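PDB 5CXW: penicillin-binding protein 1A, which builds and cross-links peptidoglycan in the mycobacterial cell wall, this chain being the penicillin-sensitive transpeptidase part, with penicillin V bound. Local coordinates for residues 8-13 with 230-235; 46-51 with 345-350; 67-72 with 217-222; 75-80 with 87-92; 235-238 with 242-245. All blocks are in the same frame, centred on the assembly; numbering follows the deposited sequence.

In the fold
From the N terminus, helix 2-19 supplies the first half of interaction 1, which closes a loop of 216 residues when strand 233-237 comes to pack on it. Helix 39-53 then opens interaction 2, completed only by helix 343-356, so interactions 1 and 2 cross. Within both loops lies interaction 3, joining the turn 67-72 to helix 211-222, and nested inside that is the short-range interaction 4, a local fold-back after strand 74-78. Interaction 5, a hairpin, starts at Lys235, where interaction 1 ends, and lies inside the loop of interaction 2. Together they tie the three-stranded sheet and N-terminal helix to the five-stranded sheet of the transpeptidase and its helices.

Interaction 1: 8-13 with 230-235; sequences ERQVTR and PHFVQK
Gln10 lies across Phe232, and its side chain can be followed outward over the ring. CB sits over the centre of one face, the CB of Gln10 being 3.7 Å from the centroid of the Phe232 ring and 10° off its normal, a CH-pi contact that a methylene makes well. With CG anti to the carbonyl carbon (chi1 -67°), the chain runs on toward the ring's far end, and Gln10 CG meets Phe232 CZ at 3.8 Å. A bend at chi2 turns the amide, whose plane stands 54° from that of the ring, and Gln10 OE1 comes 4.1 Å from Phe232 CE1. That oxygen also receives a weak bond from Arg13 NH1, three residues further along the helix. The aliphatic part of glutamine thus covers an aromatic face while the amide continues toward the polar loop of Asp87 and Gln90.

Beside it, Val11 divides its two methyls: Val11 CG2 touches Phe232 CB at 4.0 Å, and Val11 CG1 reaches Val233 CG2, also at 4.0 Å. Branched and compact, the valines suit a buried seam between the helix and the start of the strand. Phe232 is held further by Glu14, which takes its backbone N-H, and by an edge-to-face meeting with Tyr77. This is alpha/beta packing, the N-terminal helix 2-19 lying on the three-stranded antiparallel sheet of strands 32-35, 233-237 and 243-246.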
# COMPACT_ATOMS: atom_id res chain seq x y z
N GLU A 8 8.14 -3.41 18.85
CA GLU A 8 9.15 -2.83 19.77
C GLU A 8 10.43 -2.45 19.05
O GLU A 8 11.04 -1.42 19.35
CB GLU A 8 9.49 -3.85 20.91
CG GLU A 8 8.35 -4.06 21.90
CD GLU A 8 8.47 -5.38 22.76
OE1 GLU A 8 9.60 -5.97 22.91
OE2 GLU A 8 7.42 -5.85 23.31
N ARG A 9 10.85 -3.30 18.12
CA ARG A 9 12.03 -3.03 17.33
C ARG A 9 11.89 -1.73 16.54
O ARG A 9 12.83 -0.95 16.43
CB ARG A 9 12.40 -4.21 16.40
CG ARG A 9 13.18 -5.31 17.13
CD ARG A 9 13.10 -6.71 16.52
NE ARG A 9 13.53 -6.83 15.12
CZ ARG A 9 13.57 -7.97 14.41
NH1 ARG A 9 13.96 -7.97 13.13
NH2 ARG A 9 13.22 -9.14 14.96
N GLN A 10 10.71 -1.48 16.00
CA GLN A 10 10.47 -0.21 15.30
C GLN A 10 10.39 0.99 16.22
O GLN A 10 10.85 2.07 15.89
CB GLN A 10 9.21 -0.29 14.45
CG GLN A 10 9.28 -1.25 13.26
CD GLN A 10 10.44 -0.89 12.38
OE1 GLN A 10 10.58 0.24 11.98
NE2 GLN A 10 11.31 -1.84 12.14
N VAL A 11 9.83 0.80 17.40
CA VAL A 11 9.81 1.86 18.38
C VAL A 11 11.23 2.25 18.83
O VAL A 11 11.56 3.42 18.91
CB VAL A 11 8.93 1.45 19.61
CG1 VAL A 11 9.06 2.47 20.77
CG2 VAL A 11 7.47 1.34 19.24
N THR A 12 12.06 1.25 19.12
CA THR A 12 13.44 1.48 19.48
C THR A 12 14.19 2.24 18.41
O THR A 12 14.87 3.23 18.70
CB THR A 12 14.17 0.19 19.74
OG1 THR A 12 13.55 -0.45 20.84
CG2 THR A 12 15.65 0.44 20.07
N ARG A 13 14.03 1.81 17.17
CA ARG A 13 14.68 2.45 16.05
C ARG A 13 14.28 3.92 16.01
O ARG A 13 15.12 4.80 15.84
CB ARG A 13 14.27 1.75 14.74
CG ARG A 13 15.11 2.04 13.50
CD ARG A 13 14.33 1.78 12.17
NE ARG A 13 13.72 3.05 11.85
CZ ARG A 13 12.50 3.50 12.20
NH1 ARG A 13 11.52 2.76 12.81
NH2 ARG A 13 12.23 4.76 11.88
N PRO A 230 5.31 8.33 8.54
CA PRO A 230 4.80 7.30 9.45
C PRO A 230 5.61 7.26 10.73
O PRO A 230 6.83 7.44 10.69
CB PRO A 230 4.95 5.98 8.68
CG PRO A 230 5.28 6.34 7.32
CD PRO A 230 5.67 7.79 7.23
N HIS A 231 4.94 7.03 11.83
CA HIS A 231 5.66 6.95 13.12
C HIS A 231 4.90 6.11 14.09
O HIS A 231 3.67 5.96 14.00
CB HIS A 231 5.86 8.37 13.66
CG HIS A 231 4.60 9.06 13.95
ND1 HIS A 231 3.83 9.63 12.96
CD2 HIS A 231 3.90 9.23 15.11
CE1 HIS A 231 2.74 10.15 13.50
NE2 HIS A 231 2.77 9.94 14.80
N PHE A 232 5.67 5.56 15.03
CA PHE A 232 5.22 4.60 16.01
C PHE A 232 5.15 5.20 17.44
O PHE A 232 4.52 4.62 18.30
CB PHE A 232 6.20 3.41 16.08
CG PHE A 232 6.23 2.53 14.87
CD1 PHE A 232 6.99 2.91 13.75
CD2 PHE A 232 5.49 1.34 14.82
CE1 PHE A 232 7.00 2.12 12.58
CE2 PHE A 232 5.53 0.55 13.66
CZ PHE A 232 6.29 0.94 12.57
N VAL A 233 5.81 6.32 17.66
CA VAL A 233 5.93 6.92 19.00
C VAL A 233 5.01 8.13 19.07
O VAL A 233 5.12 9.09 18.29
CB VAL A 233 7.35 7.33 19.31
CG1 VAL A 233 7.36 8.11 20.63
CG2 VAL A 233 8.31 6.12 19.37
N GLN A 234 4.08 8.06 20.04
CA GLN A 234 3.12 9.10 20.35
C GLN A 234 3.63 10.04 21.44
O GLN A 234 3.44 11.26 21.35
CB GLN A 234 1.80 8.47 20.80
CG GLN A 234 0.68 9.43 21.18
CD GLN A 234 0.30 10.32 20.01
OE1 GLN A 234 0.29 9.89 18.83
NE2 GLN A 234 -0.01 11.56 20.30
N LYS A 235 4.28 9.50 22.46
CA LYS A 235 4.68 10.36 23.60
C LYS A 235 5.81 9.67 24.33
O LYS A 235 5.92 8.43 24.33
CB LYS A 235 3.48 10.60 24.51
CG LYS A 235 3.76 11.60 25.64
CD LYS A 235 2.46 11.95 26.37
CE LYS A 235 2.64 12.94 27.48
NZ LYS A 235 1.41 13.00 28.32

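Interaction 2: 46-51 with 345-350; sequences EKAVAK and SDIWKA
Ala48 and Val49 meet Ile347 and Ala350 with no flat group between them. The one ring of the two segments, the indole of Trp348, leaves the opposite side of its helix: it packs on Thr317 and Val319 of strand 315-323 and on Leu282 and Ser288 of a loop, and its NE1 bonds to Gly310 O. What remains at the seam is aliphatic, in a nearly antiparallel helix pair belonging to the transpeptidase fold, in which helix 39-53 and the C-terminal helix 343-356 lie side by side on the five-stranded sheet. Their segment axes approach to 8.6 Å at an angle of 154°.

Small residues line the seam. Ala48, whose CB points at the other helix, lets the backbones come near enough that the Ala48 and Ile347 CA atoms are 5.1 Å apart, and Ala350 offers an equally short side chain from the next turn. Ile347 fills the space toward the sheet. Its CG2, set anti to the backbone N while CG1 lies anti to the carbonyl carbon (chi1 -65°), touches both partners: Ile347 CG2 is 4.1 Å from Ala48 CB and 4.2 Å from Val49 CG2. Toward the sheet, Val49 and Ile347 both touch Val64 of strand 60-67. The tightest pair of side chains is two methyls facing each other, Ala48 CB and Ala350 CB at 3.7 Å.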
# COMPACT_ATOMS: atom_id res chain seq x y z
N GLU A 46 -4.06 -9.07 13.81
CA GLU A 46 -3.52 -10.35 14.27
C GLU A 46 -4.52 -11.50 14.10
O GLU A 46 -4.15 -12.60 13.61
CB GLU A 46 -2.99 -10.24 15.71
CG GLU A 46 -1.77 -9.35 15.82
CD GLU A 46 -1.11 -9.29 17.20
OE1 GLU A 46 -1.33 -10.21 18.02
OE2 GLU A 46 -0.33 -8.35 17.47
N LYS A 47 -5.76 -11.24 14.47
CA LYS A 47 -6.83 -12.21 14.28
C LYS A 47 -7.06 -12.60 12.81
O LYS A 47 -7.30 -13.79 12.49
CB LYS A 47 -8.13 -11.68 14.87
CG LYS A 47 -9.24 -12.69 14.77
CD LYS A 47 -10.56 -12.17 15.38
CE LYS A 47 -11.79 -12.98 14.88
NZ LYS A 47 -11.81 -13.52 13.46
N ALA A 48 -7.03 -11.58 11.94
CA ALA A 48 -7.27 -11.79 10.52
C ALA A 48 -6.15 -12.65 9.93
O ALA A 48 -6.42 -13.62 9.19
CB ALA A 48 -7.33 -10.49 9.80
N VAL A 49 -4.91 -12.30 10.26
CA VAL A 49 -3.77 -13.08 9.74
C VAL A 49 -3.87 -14.53 10.22
O VAL A 49 -3.70 -15.45 9.41
CB VAL A 49 -2.40 -12.48 10.13
CG1 VAL A 49 -1.22 -13.41 9.76
CG2 VAL A 49 -2.19 -11.16 9.46
N ALA A 50 -4.20 -14.74 11.50
CA ALA A 50 -4.26 -16.08 12.06
C ALA A 50 -5.36 -16.88 11.35
O ALA A 50 -5.11 -18.01 10.89
CB ALA A 50 -4.48 -15.99 13.53
N LYS A 51 -6.51 -16.24 11.16
CA LYS A 51 -7.65 -16.86 10.56
C LYS A 51 -7.34 -17.30 9.13
O LYS A 51 -7.57 -18.45 8.78
CB LYS A 51 -8.84 -15.90 10.56
CG LYS A 51 -10.03 -16.38 9.75
CD LYS A 51 -11.28 -15.58 10.05
CE LYS A 51 -12.42 -16.13 9.24
NZ LYS A 51 -13.57 -15.19 9.39
N SER A 345 -7.07 -9.74 0.44
CA SER A 345 -8.33 -8.99 0.57
C SER A 345 -9.15 -9.48 1.75
O SER A 345 -9.76 -8.69 2.45
CB SER A 345 -9.11 -9.02 -0.74
OG SER A 345 -8.48 -8.30 -1.75
N ASP A 346 -9.13 -10.80 2.03
CA ASP A 346 -9.78 -11.33 3.23
C ASP A 346 -9.19 -10.69 4.49
O ASP A 346 -9.93 -10.21 5.39
CB ASP A 346 -9.61 -12.87 3.32
CG ASP A 346 -10.30 -13.63 2.23
OD1 ASP A 346 -11.40 -13.25 1.75
OD2 ASP A 346 -9.77 -14.70 1.87
N ILE A 347 -7.85 -10.62 4.56
CA ILE A 347 -7.17 -10.07 5.70
C ILE A 347 -7.43 -8.55 5.80
O ILE A 347 -7.67 -8.03 6.89
CB ILE A 347 -5.65 -10.40 5.64
CG1 ILE A 347 -5.40 -11.91 5.76
CG2 ILE A 347 -4.86 -9.57 6.65
CD1 ILE A 347 -3.99 -12.38 5.36
N TRP A 348 -7.30 -7.87 4.69
CA TRP A 348 -7.50 -6.40 4.61
C TRP A 348 -8.93 -6.06 5.12
O TRP A 348 -9.12 -5.19 5.98
CB TRP A 348 -7.34 -5.94 3.16
CG TRP A 348 -7.68 -4.47 3.00
CD1 TRP A 348 -6.88 -3.40 3.30
CD2 TRP A 348 -8.92 -3.92 2.52
NE1 TRP A 348 -7.57 -2.22 3.04
CE2 TRP A 348 -8.80 -2.50 2.55
CE3 TRP A 348 -10.10 -4.48 2.03
CZ2 TRP A 348 -9.84 -1.64 2.11
CZ3 TRP A 348 -11.16 -3.61 1.62
CH2 TRP A 348 -11.02 -2.22 1.69
N LYS A 349 -9.93 -6.73 4.57
CA LYS A 349 -11.32 -6.46 4.95
C LYS A 349 -11.55 -6.69 6.45
O LYS A 349 -12.21 -5.89 7.15
CB LYS A 349 -12.29 -7.33 4.12
CG LYS A 349 -13.72 -7.34 4.73
CD LYS A 349 -14.75 -7.93 3.79
CE LYS A 349 -16.02 -8.25 4.56
NZ LYS A 349 -16.72 -7.01 5.03
N ALA A 350 -11.04 -7.82 6.94
CA ALA A 350 -11.23 -8.18 8.35
C ALA A 350 -10.50 -7.21 9.25
O ALA A 350 -11.04 -6.80 10.30
CB ALA A 350 -10.74 -9.58 8.59

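Interaction 3: 67-72 with 217-222; sequences IDPHNG and AYATLA
Pro69 is the second residue of an Asx turn, in the bend that joins strand 60-67 to strand 74-78, and it presses against Ala219 and Ala222 of helix 211-222. The turn is made by Asp68, whose OD1 accepts the backbone N-H of His70 at 2.9 Å from His70 N; the donor comes from above the carboxylate plane, 46° out of it. The backbone oxygen of Asp68 is gripped twice, by Asn71 N and by Gly72 N. Proline fits the position between, since its fixed phi matches the turn and it has no N-H to satisfy. Gly72 closes the bend at a positive phi (86°), where a residue without CB is comfortable, and Asp68 OD2 holds Arg75 in a salt bridge.

The rigid pyrrolidine ring does most of the touching. Its outer carbons reach over a helix surface kept low by alanines: Pro69 CG lies 3.6 Å from Ala222 CB and 4.1 Å from Ala219 CB. Because Ala219 rises no higher than a methyl, Pro69 CB also comes within 3.5 Å of the backbone oxygen Ala219 O, and the backbones draw together. Ile67, at the end of its strand, sends CG2 to the same methyl, with Ile67 CG2 and Ala219 CB 3.9 Å apart.

Helix 211-222 also packs against other parts of the domain: Tyr218 and Leu221 pack on helix 100-109 and on strand 303-312, Ala219 touches Ser316 of strand 315-323, and, on the side of the bend, Gly72 continues by a backbone bond to His231.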
# COMPACT_ATOMS: atom_id res chain seq x y z
N ILE A 67 -2.24 2.72 8.89
CA ILE A 67 -1.82 4.07 9.23
C ILE A 67 -3.01 5.03 9.26
O ILE A 67 -3.92 4.96 8.41
CB ILE A 67 -0.79 4.55 8.20
CG1 ILE A 67 0.55 3.82 8.51
CG2 ILE A 67 -0.54 6.05 8.29
CD1 ILE A 67 1.61 3.98 7.48
N ASP A 68 -3.03 5.90 10.26
CA ASP A 68 -3.98 6.99 10.38
C ASP A 68 -3.64 8.12 9.39
O ASP A 68 -2.63 8.80 9.55
CB ASP A 68 -3.96 7.50 11.81
CG ASP A 68 -5.01 8.55 12.10
OD1 ASP A 68 -5.64 9.08 11.16
OD2 ASP A 68 -5.18 8.82 13.33
N PRO A 69 -4.47 8.34 8.34
CA PRO A 69 -4.16 9.40 7.41
C PRO A 69 -4.14 10.82 7.99
O PRO A 69 -3.59 11.76 7.37
CB PRO A 69 -5.29 9.27 6.34
CG PRO A 69 -5.73 7.83 6.44
CD PRO A 69 -5.72 7.65 7.95
N HIS A 70 -4.81 10.99 9.14
CA HIS A 70 -4.82 12.31 9.77
C HIS A 70 -3.44 12.77 10.26
O HIS A 70 -3.21 13.98 10.48
CB HIS A 70 -5.81 12.39 10.92
CG HIS A 70 -7.19 11.93 10.57
ND1 HIS A 70 -8.02 11.30 11.49
CD2 HIS A 70 -7.93 12.09 9.47
CE1 HIS A 70 -9.18 11.02 10.91
NE2 HIS A 70 -9.15 11.50 9.69
N ASN A 71 -2.59 11.82 10.58
CA ASN A 71 -1.32 12.18 11.19
C ASN A 71 -0.14 11.29 10.97
O ASN A 71 0.92 11.58 11.50
CB ASN A 71 -1.59 12.33 12.69
CG ASN A 71 -2.20 11.11 13.25
OD1 ASN A 71 -2.03 10.02 12.77
ND2 ASN A 71 -3.00 11.29 14.30
N GLY A 72 -0.28 10.19 10.24
CA GLY A 72 0.87 9.27 10.00
C GLY A 72 1.08 8.23 11.07
O GLY A 72 2.01 7.42 10.97
N ALA A 217 1.74 5.70 1.62
CA ALA A 217 1.41 6.39 0.39
C ALA A 217 -0.11 6.45 0.13
O ALA A 217 -0.64 7.48 -0.31
CB ALA A 217 2.16 5.77 -0.82
N TYR A 218 -0.79 5.36 0.40
CA TYR A 218 -2.27 5.33 0.26
C TYR A 218 -2.93 6.22 1.35
O TYR A 218 -3.95 6.89 1.10
CB TYR A 218 -2.79 3.92 0.29
CG TYR A 218 -2.75 3.14 -0.98
CD1 TYR A 218 -1.59 3.09 -1.78
CD2 TYR A 218 -3.85 2.38 -1.41
CE1 TYR A 218 -1.55 2.32 -2.94
CE2 TYR A 218 -3.80 1.58 -2.51
CZ TYR A 218 -2.65 1.54 -3.28
OH TYR A 218 -2.58 0.75 -4.44
N ALA A 219 -2.28 6.34 2.53
CA ALA A 219 -2.75 7.31 3.57
C ALA A 219 -2.73 8.74 3.02
O ALA A 219 -3.64 9.52 3.26
CB ALA A 219 -1.97 7.14 4.85
N THR A 220 -1.72 9.08 2.22
CA THR A 220 -1.63 10.40 1.64
C THR A 220 -2.83 10.64 0.72
O THR A 220 -3.42 11.75 0.70
CB THR A 220 -0.28 10.55 0.91
OG1 THR A 220 0.78 10.43 1.86
CG2 THR A 220 -0.15 11.87 0.18
N LEU A 221 -3.18 9.61 -0.06
CA LEU A 221 -4.38 9.69 -0.89
C LEU A 221 -5.64 9.88 -0.04
O LEU A 221 -6.49 10.75 -0.36
CB LEU A 221 -4.49 8.48 -1.81
CG LEU A 221 -3.40 8.32 -2.86
CD1 LEU A 221 -3.53 6.95 -3.50
CD2 LEU A 221 -3.48 9.43 -3.88
N ALA A 222 -5.73 9.10 1.03
CA ALA A 222 -6.90 9.12 1.95
C ALA A 222 -7.06 10.49 2.60
O ALA A 222 -8.18 10.94 2.89
CB ALA A 222 -6.74 8.05 3.02

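Interaction 4: 75-80 with 87-92; sequences RAYYGG and DFAQAG
Tyr77 and Asp87 join the end of edge strand 74-78 to the loop that returns beside it, an Asx turn overlapping a type I beta turn from Asp87 to Gln90. The tyrosine hydroxyl does double duty. It donates to the carboxylate in a very short bond, Tyr77 OH to Asp87 OD2 at 2.5 Å, and accepts from the amide, Gln90 NE2 to Tyr77 OH at 3.0 Å, lying exactly in the amide plane. Asp87 OD2 sits at the ring edge in its plane, with the carboxylate turned 85° to the ring. A CG anti to the backbone N (chi1 -172°) carries the phenol across to this pair.

Both carboxylate oxygens of Asp87 are used, OD1 by the backbone N-H of Ala89, met nearly head-on; its backbone O accepts Gln90 N, closing the beta turn. Gln90 OE1 is answered by Arg210 NH1. Ala89 CB approaches the phenol obliquely, 3.6 Å from Tyr77 CZ. Gly79 suits its place because its bare CA lets Asp87 OD1 approach to 3.4 Å. Its carbonyl is used as well: Phe88 N meets a lone pair of Gly79 O, in the carbonyl plane, at 2.8 Å.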
# COMPACT_ATOMS: atom_id res chain seq x y z
N ARG A 75 -1.23 2.50 13.44
CA ARG A 75 -2.28 1.94 14.26
C ARG A 75 -2.25 0.44 14.42
O ARG A 75 -2.78 -0.11 15.41
CB ARG A 75 -3.66 2.34 13.76
CG ARG A 75 -3.86 3.84 13.69
CD ARG A 75 -3.66 4.46 15.06
NE ARG A 75 -4.08 5.86 15.08
CZ ARG A 75 -3.61 6.79 15.94
NH1 ARG A 75 -2.71 6.49 16.89
NH2 ARG A 75 -4.05 8.06 15.87
N ALA A 76 -1.76 -0.26 13.39
CA ALA A 76 -1.64 -1.70 13.44
C ALA A 76 -0.41 -2.08 12.62
O ALA A 76 -0.14 -1.48 11.60
CB ALA A 76 -2.86 -2.37 12.85
N TYR A 77 0.29 -3.09 13.08
CA TYR A 77 1.57 -3.49 12.47
C TYR A 77 1.83 -4.95 12.80
O TYR A 77 2.09 -5.32 13.98
CB TYR A 77 2.70 -2.62 13.05
CG TYR A 77 4.05 -2.78 12.38
CD1 TYR A 77 4.38 -2.02 11.27
CD2 TYR A 77 5.00 -3.70 12.86
CE1 TYR A 77 5.60 -2.13 10.65
CE2 TYR A 77 6.23 -3.81 12.25
CZ TYR A 77 6.52 -3.01 11.15
OH TYR A 77 7.73 -3.13 10.58
N TYR A 78 1.72 -5.78 11.76
CA TYR A 78 2.00 -7.16 11.82
C TYR A 78 3.10 -7.43 10.80
O TYR A 78 2.86 -7.36 9.59
CB TYR A 78 0.74 -7.99 11.51
CG TYR A 78 1.06 -9.49 11.56
CD1 TYR A 78 1.03 -10.21 12.76
CD2 TYR A 78 1.48 -10.16 10.43
CE1 TYR A 78 1.36 -11.57 12.79
CE2 TYR A 78 1.80 -11.49 10.45
CZ TYR A 78 1.75 -12.19 11.62
OH TYR A 78 2.10 -13.54 11.59
N GLY A 79 4.29 -7.76 11.27
CA GLY A 79 5.38 -8.18 10.34
C GLY A 79 5.75 -9.65 10.42
O GLY A 79 6.66 -10.08 9.72
N GLY A 80 5.06 -10.40 11.27
CA GLY A 80 5.44 -11.77 11.52
C GLY A 80 5.13 -12.14 12.96
O GLY A 80 4.85 -11.28 13.80
N ASP A 87 11.14 -9.28 9.77
CA ASP A 87 9.99 -8.37 9.75
C ASP A 87 9.55 -8.21 8.28
O ASP A 87 10.15 -7.46 7.50
CB ASP A 87 10.32 -7.02 10.38
CG ASP A 87 9.08 -6.07 10.49
OD1 ASP A 87 8.08 -6.27 9.74
OD2 ASP A 87 9.16 -5.06 11.23
N PHE A 88 8.51 -8.93 7.90
CA PHE A 88 7.98 -8.84 6.51
C PHE A 88 7.28 -7.54 6.13
O PHE A 88 7.05 -7.33 4.93
CB PHE A 88 7.06 -9.99 6.16
CG PHE A 88 7.81 -11.21 5.75
CD1 PHE A 88 8.35 -11.27 4.48
CD2 PHE A 88 8.11 -12.16 6.68
CE1 PHE A 88 9.12 -12.38 4.10
CE2 PHE A 88 8.88 -13.28 6.31
CZ PHE A 88 9.35 -13.36 5.02
N ALA A 89 6.97 -6.70 7.12
CA ALA A 89 6.46 -5.36 6.86
C ALA A 89 7.54 -4.37 6.44
O ALA A 89 7.21 -3.27 6.00
CB ALA A 89 5.71 -4.80 8.09
N GLN A 90 8.79 -4.77 6.60
CA GLN A 90 9.96 -4.01 6.24
C GLN A 90 10.71 -4.56 5.05
O GLN A 90 11.65 -3.88 4.56
CB GLN A 90 10.92 -3.92 7.43
CG GLN A 90 10.35 -3.15 8.61
CD GLN A 90 10.20 -1.66 8.36
OE1 GLN A 90 10.98 -1.05 7.62
NE2 GLN A 90 9.19 -1.05 8.97
N ALA A 91 10.31 -5.73 4.56
CA ALA A 91 10.99 -6.38 3.45
C ALA A 91 10.79 -5.66 2.15
O ALA A 91 9.70 -5.10 1.91
CB ALA A 91 10.50 -7.83 3.33
N GLY A 92 11.80 -5.61 1.29
CA GLY A 92 11.54 -5.06 -0.07
C GLY A 92 10.80 -6.06 -0.94
O GLY A 92 11.29 -7.20 -1.16

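Interaction 5: 235-238 with 242-245; sequences KVVS and QVLF
Val236 and Phe245 form a hydrogen-bonded antiparallel pair in a hairpin of strands 233-237 and 243-246, and backbone bonds carry most of the contact. Val236 N gives to Phe245 O at 2.8 Å. In return Val236 O takes two N-H groups, from Leu244 N at 2.8 Å and Phe245 N at 3.2 Å. That doubling marks a classic beta bulge: Leu244 and Phe245 both face Val236, and the register slips by one, so Val237 pairs with Val243. Toward the turn Ser238 N binds Gln242 O at 2.7 Å and nearly straight, 172° at the hydrogen.

One side-chain bond completes the hairpin's end. Ser238 OG, between the backbone N and the carbonyl carbon (chi1 80°), accepts Gln242 N at 3.0 Å and also bonds to Asn240 OD1; one carbon from the backbone, the hydroxyl is short enough to reach Gln242 N across the turn. Weaker CH contacts run alongside, from Lys235 CA to Phe245 O and from Val237 CA to Gln242 O.

Apolar contacts line both faces. On one, Val237 CG2 and Val243 CG2 meet at 4.2 Å, and the extended Lys235 lays its CE by Val243. On the other, Val236 CB and Phe245 CB are 4.1 Å apart, and Leu244 CD1 reaches Val236 CG1.

This second face turns to helix 2-19, where Leu15 and Phe19 touch Val236, Phe19 meets Leu244 and Leu18 meets Phe245. Strand 233-237 is the middle strand of its sheet, its other edge bonded to strand 32-35 through Lys235 with Thr34 and Val237 with Val32.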
# COMPACT_ATOMS: atom_id res chain seq x y z
N LYS A 235 4.28 9.50 22.46
CA LYS A 235 4.68 10.36 23.60
C LYS A 235 5.81 9.67 24.33
O LYS A 235 5.92 8.43 24.33
CB LYS A 235 3.48 10.60 24.51
CG LYS A 235 3.76 11.60 25.64
CD LYS A 235 2.46 11.95 26.37
CE LYS A 235 2.64 12.94 27.48
NZ LYS A 235 1.41 13.00 28.32
N VAL A 236 6.71 10.48 24.90
CA VAL A 236 7.81 9.92 25.70
C VAL A 236 7.94 10.78 26.95
O VAL A 236 7.99 12.00 26.84
CB VAL A 236 9.15 10.00 24.94
CG1 VAL A 236 10.27 9.36 25.76
CG2 VAL A 236 9.04 9.25 23.60
N VAL A 237 7.96 10.11 28.11
CA VAL A 237 8.07 10.83 29.42
C VAL A 237 9.19 10.12 30.14
O VAL A 237 9.27 8.85 30.13
CB VAL A 237 6.79 10.75 30.23
CG1 VAL A 237 6.91 11.57 31.53
CG2 VAL A 237 5.60 11.25 29.43
N SER A 238 10.02 10.90 30.84
CA SER A 238 11.06 10.27 31.63
C SER A 238 10.50 9.42 32.75
O SER A 238 9.38 9.58 33.21
CB SER A 238 12.03 11.32 32.19
OG SER A 238 11.45 11.91 33.33
N GLN A 242 9.15 13.80 33.57
CA GLN A 242 9.35 14.90 32.64
C GLN A 242 8.99 14.51 31.18
O GLN A 242 9.58 13.55 30.64
CB GLN A 242 10.83 15.30 32.73
CG GLN A 242 11.29 16.51 31.93
CD GLN A 242 10.53 17.78 32.25
OE1 GLN A 242 10.98 18.61 33.05
NE2 GLN A 242 9.34 17.94 31.64
N VAL A 243 8.05 15.24 30.56
CA VAL A 243 7.72 15.03 29.18
C VAL A 243 8.89 15.40 28.28
O VAL A 243 9.42 16.51 28.37
CB VAL A 243 6.46 15.79 28.71
CG1 VAL A 243 6.15 15.42 27.27
CG2 VAL A 243 5.26 15.42 29.63
N LEU A 244 9.27 14.48 27.41
CA LEU A 244 10.39 14.66 26.49
C LEU A 244 9.96 14.79 25.02
O LEU A 244 10.74 15.28 24.20
CB LEU A 244 11.32 13.48 26.58
CG LEU A 244 11.92 13.20 27.94
CD1 LEU A 244 12.85 12.02 27.80
CD2 LEU A 244 12.66 14.42 28.40
N PHE A 245 8.80 14.23 24.69
CA PHE A 245 8.29 14.27 23.32
C PHE A 245 6.79 14.02 23.38
O PHE A 245 6.34 13.14 24.13
CB PHE A 245 8.95 13.22 22.45
CG PHE A 245 8.30 13.07 21.08
CD1 PHE A 245 8.55 14.01 20.07
CD2 PHE A 245 7.37 12.02 20.83
CE1 PHE A 245 7.92 13.88 18.82
CE2 PHE A 245 6.75 11.88 19.58
CZ PHE A 245 7.04 12.82 18.58